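Local coordinates for SH3 domain-containing protein (Dictyostelium discoideum, PDB 4NQI), which remodels membranes through its I-BAR domain in osmoregulation, phagocytosis and cytokinesis, and probably binds phosphatidylinositol lipids, at residues Ile118-Arg129 with Leu172-Met183. Sequence-based numbering, arbitrary orientation.
Sequences IATFEKNYKKDR and LNANKLRDVVLM
Lys176 reaches across to Phe121, Tyr125 and Asp128 where segments 118-129 and 172-183 of two long I-BAR helices run antiparallel, their local axes 11.3 Å apart at 174°. Its CB lies 3.4 Å from Tyr125 CE1, and CG also meets that ring at its edge, in plane. With CG beside the backbone N (chi1 -69°) and a bend at chi2, the chain slides past both rings, bringing Lys176 CD to 4.0 Å from Phe121 CE1. CE approaches Asp128 OD2, and Lys176 NZ closes a salt bridge to Asp128 OD2 at 3.2 Å, on the anti side of the carboxylate. Lys127 NZ meets Asp128 OD1 from above the carboxylate plane, so the carboxylate links two lysines. Shortening Lys176 to an alanine is likely to leave Asp128 without its charged mate on the facing helix and to open a gap beside the Tyr125 edge. Phe121 is a knob among Lys176, Asp179, Val180 and Met183; selenomethionine Met183 SE stands obliquely 4.4 Å from the Phe121 ring centroid, a Met-aromatic contact. Helix 15-64 packs on this pair, Ile24 against Phe121 and Thr20 against Tyr125. One water receives a weak bond from Lys176 NZ and donates to Phe121 O at 2.8 Å.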
# COMPACT_ATOMS: atom_id res chain seq x y z
N ILE B 118 13.28 -5.47 -33.95
CA ILE B 118 12.27 -5.97 -34.88
C ILE B 118 12.42 -5.33 -36.27
O ILE B 118 12.08 -5.95 -37.29
CB ILE B 118 10.83 -5.77 -34.33
CG1 ILE B 118 9.80 -6.44 -35.24
CG2 ILE B 118 10.50 -4.30 -34.17
CD1 ILE B 118 10.00 -7.93 -35.41
N ALA B 119 12.92 -4.10 -36.31
CA ALA B 119 13.22 -3.44 -37.57
C ALA B 119 14.26 -4.27 -38.33
O ALA B 119 14.09 -4.56 -39.52
CB ALA B 119 13.73 -2.04 -37.33
N THR B 120 15.32 -4.65 -37.63
CA THR B 120 16.41 -5.42 -38.21
C THR B 120 15.95 -6.79 -38.71
O THR B 120 16.28 -7.19 -39.83
CB THR B 120 17.56 -5.62 -37.20
OG1 THR B 120 17.99 -4.35 -36.70
CG2 THR B 120 18.74 -6.33 -37.86
N PHE B 121 15.18 -7.49 -37.88
CA PHE B 121 14.66 -8.81 -38.24
C PHE B 121 13.80 -8.75 -39.49
O PHE B 121 13.84 -9.64 -40.34
CB PHE B 121 13.87 -9.42 -37.08
CG PHE B 121 13.24 -10.75 -37.40
CD1 PHE B 121 13.95 -11.93 -37.22
CD2 PHE B 121 11.94 -10.83 -37.88
CE1 PHE B 121 13.38 -13.15 -37.52
CE2 PHE B 121 11.37 -12.05 -38.19
CZ PHE B 121 12.09 -13.21 -38.00
N GLU B 122 12.99 -7.69 -39.60
CA GLU B 122 12.11 -7.51 -40.74
C GLU B 122 12.92 -7.27 -42.01
O GLU B 122 12.60 -7.81 -43.07
CB GLU B 122 11.14 -6.35 -40.51
CG GLU B 122 10.09 -6.20 -41.60
CD GLU B 122 9.24 -4.95 -41.45
OE1 GLU B 122 9.73 -3.95 -40.89
OE2 GLU B 122 8.07 -4.97 -41.89
N LYS B 123 13.96 -6.45 -41.90
CA LYS B 123 14.86 -6.18 -43.02
C LYS B 123 15.44 -7.48 -43.57
O LYS B 123 15.29 -7.79 -44.75
CB LYS B 123 16.00 -5.24 -42.58
N ASN B 124 16.10 -8.23 -42.69
CA ASN B 124 16.66 -9.53 -43.04
C ASN B 124 15.61 -10.54 -43.51
O ASN B 124 15.94 -11.49 -44.23
CB ASN B 124 17.43 -10.11 -41.84
CG ASN B 124 18.79 -9.46 -41.65
OD1 ASN B 124 19.09 -8.43 -42.26
ND2 ASN B 124 19.62 -10.06 -40.80
N TYR B 125 14.36 -10.33 -43.11
CA TYR B 125 13.28 -11.20 -43.55
C TYR B 125 12.93 -10.94 -45.01
O TYR B 125 12.77 -11.88 -45.79
CB TYR B 125 12.03 -11.02 -42.67
CG TYR B 125 10.99 -12.09 -42.92
CD1 TYR B 125 11.22 -13.41 -42.56
CD2 TYR B 125 9.78 -11.78 -43.53
CE1 TYR B 125 10.29 -14.39 -42.79
CE2 TYR B 125 8.83 -12.76 -43.76
CZ TYR B 125 9.09 -14.06 -43.39
OH TYR B 125 8.17 -15.05 -43.61
N LYS B 126 12.82 -9.66 -45.38
CA LYS B 126 12.57 -9.28 -46.77
C LYS B 126 13.72 -9.73 -47.65
O LYS B 126 13.51 -10.23 -48.76
CB LYS B 126 12.39 -7.77 -46.90
CG LYS B 126 11.37 -7.15 -45.95
N LYS B 127 14.94 -9.56 -47.15
CA LYS B 127 16.15 -9.85 -47.92
C LYS B 127 16.33 -11.34 -48.20
O LYS B 127 16.51 -11.75 -49.35
CB LYS B 127 17.38 -9.30 -47.19
CG LYS B 127 18.64 -9.20 -48.04
CD LYS B 127 19.83 -8.72 -47.22
CE LYS B 127 20.11 -9.65 -46.05
NZ LYS B 127 20.33 -11.05 -46.50
N ASP B 128 16.26 -12.16 -47.14
CA ASP B 128 16.42 -13.61 -47.27
C ASP B 128 15.33 -14.23 -48.13
O ASP B 128 15.59 -15.17 -48.89
CB ASP B 128 16.43 -14.28 -45.89
CG ASP B 128 17.73 -14.04 -45.14
OD1 ASP B 128 18.73 -13.66 -45.77
OD2 ASP B 128 17.74 -14.25 -43.90
N ARG B 129 14.11 -13.71 -48.02
CA ARG B 129 12.99 -14.21 -48.81
C ARG B 129 13.12 -13.77 -50.27
O ARG B 129 12.74 -14.51 -51.18
CB ARG B 129 11.67 -13.73 -48.22
CG ARG B 129 10.49 -14.63 -48.55
CD ARG B 129 9.49 -14.69 -47.40
NE ARG B 129 8.46 -13.67 -47.50
CZ ARG B 129 7.30 -13.84 -48.13
NH1 ARG B 129 7.04 -14.99 -48.73
NH2 ARG B 129 6.41 -12.85 -48.17
N LEU B 172 13.45 -21.95 -44.33
CA LEU B 172 13.74 -20.58 -43.93
C LEU B 172 12.50 -19.93 -43.32
O LEU B 172 12.60 -19.25 -42.29
CB LEU B 172 14.22 -19.75 -45.13
CG LEU B 172 14.38 -18.25 -44.89
CD1 LEU B 172 15.46 -17.98 -43.84
CD2 LEU B 172 14.70 -17.52 -46.19
N ASN B 173 11.35 -20.14 -43.95
CA ASN B 173 10.09 -19.60 -43.43
C ASN B 173 9.78 -20.09 -42.02
O ASN B 173 9.37 -19.31 -41.16
CB ASN B 173 8.92 -19.96 -44.37
CG ASN B 173 9.08 -19.37 -45.76
OD1 ASN B 173 9.83 -18.42 -45.97
ND2 ASN B 173 8.36 -19.94 -46.72
N ALA B 174 9.99 -21.38 -41.78
CA ALA B 174 9.73 -21.99 -40.48
C ALA B 174 10.74 -21.54 -39.43
O ALA B 174 10.38 -21.33 -38.27
CB ALA B 174 9.72 -23.50 -40.60
N ASN B 175 12.00 -21.40 -39.83
CA ASN B 175 13.04 -20.88 -38.94
C ASN B 175 12.75 -19.44 -38.53
O ASN B 175 12.93 -19.06 -37.37
CB ASN B 175 14.42 -20.96 -39.61
CG ASN B 175 15.02 -22.36 -39.55
OD1 ASN B 175 14.72 -23.14 -38.64
ND2 ASN B 175 15.88 -22.67 -40.51
N LYS B 176 12.30 -18.63 -39.49
CA LYS B 176 11.97 -17.23 -39.24
C LYS B 176 10.72 -17.09 -38.39
O LYS B 176 10.54 -16.08 -37.71
CB LYS B 176 11.78 -16.48 -40.56
CG LYS B 176 13.06 -16.29 -41.37
CD LYS B 176 14.16 -15.67 -40.52
CE LYS B 176 15.32 -15.21 -41.38
NZ LYS B 176 14.87 -14.29 -42.45
N LEU B 177 9.84 -18.09 -38.43
CA LEU B 177 8.65 -18.09 -37.59
C LEU B 177 9.03 -18.32 -36.13
O LEU B 177 8.56 -17.61 -35.24
CB LEU B 177 7.65 -19.15 -38.04
CG LEU B 177 6.42 -19.29 -37.14
CD1 LEU B 177 5.65 -17.98 -37.07
CD2 LEU B 177 5.52 -20.42 -37.60
N ARG B 178 9.86 -19.34 -35.89
CA ARG B 178 10.41 -19.60 -34.56
C ARG B 178 11.10 -18.37 -34.02
O ARG B 178 10.83 -17.94 -32.89
CB ARG B 178 11.43 -20.73 -34.62
CG ARG B 178 10.86 -22.14 -34.66
CD ARG B 178 11.95 -23.17 -34.39
NE ARG B 178 11.41 -24.50 -34.13
CZ ARG B 178 11.08 -25.36 -35.09
NH1 ARG B 178 11.24 -25.04 -36.36
NH2 ARG B 178 10.59 -26.55 -34.77
N ASP B 179 11.98 -17.80 -34.83
CA ASP B 179 12.80 -16.66 -34.43
C ASP B 179 11.97 -15.49 -33.91
O ASP B 179 12.32 -14.88 -32.90
CB ASP B 179 13.69 -16.20 -35.59
CG ASP B 179 14.81 -17.19 -35.90
OD1 ASP B 179 15.07 -18.07 -35.06
OD2 ASP B 179 15.43 -17.07 -36.98
N VAL B 180 10.87 -15.19 -34.59
CA VAL B 180 10.04 -14.05 -34.21
C VAL B 180 9.07 -14.35 -33.05
O VAL B 180 8.87 -13.51 -32.18
CB VAL B 180 9.28 -13.45 -35.42
CG1 VAL B 180 8.22 -14.40 -35.94
CG2 VAL B 180 8.67 -12.10 -35.07
N VAL B 181 8.50 -15.56 -33.03
CA VAL B 181 7.63 -15.97 -31.93
C VAL B 181 8.41 -15.97 -30.61
O VAL B 181 7.89 -15.58 -29.56
CB VAL B 181 6.99 -17.36 -32.18
CG1 VAL B 181 6.26 -17.86 -30.94
CG2 VAL B 181 6.03 -17.29 -33.35
N LEU B 182 9.67 -16.40 -30.68
CA LEU B 182 10.54 -16.41 -29.51
C LEU B 182 11.02 -15.01 -29.14
O LEU B 182 11.32 -14.74 -27.98
CB LEU B 182 11.73 -17.35 -29.72
CG LEU B 182 11.38 -18.84 -29.84
CD1 LEU B 182 12.62 -19.72 -29.75
CD2 LEU B 182 10.36 -19.23 -28.78
N MSE B 183 11.09 -14.11 -30.12
CA MSE B 183 11.39 -12.71 -29.85
C MSE B 183 10.28 -12.08 -29.02
O MSE B 183 10.54 -11.22 -28.17
CB MSE B 183 11.58 -11.93 -31.15
CG MSE B 183 12.98 -11.99 -31.74
SE MSE B 183 13.13 -11.00 -33.41
CE MSE B 183 12.29 -9.34 -32.83
O HOH W 1 15.28 -12.05 -40.03
O HOH W 2 8.21 -17.23 -42.22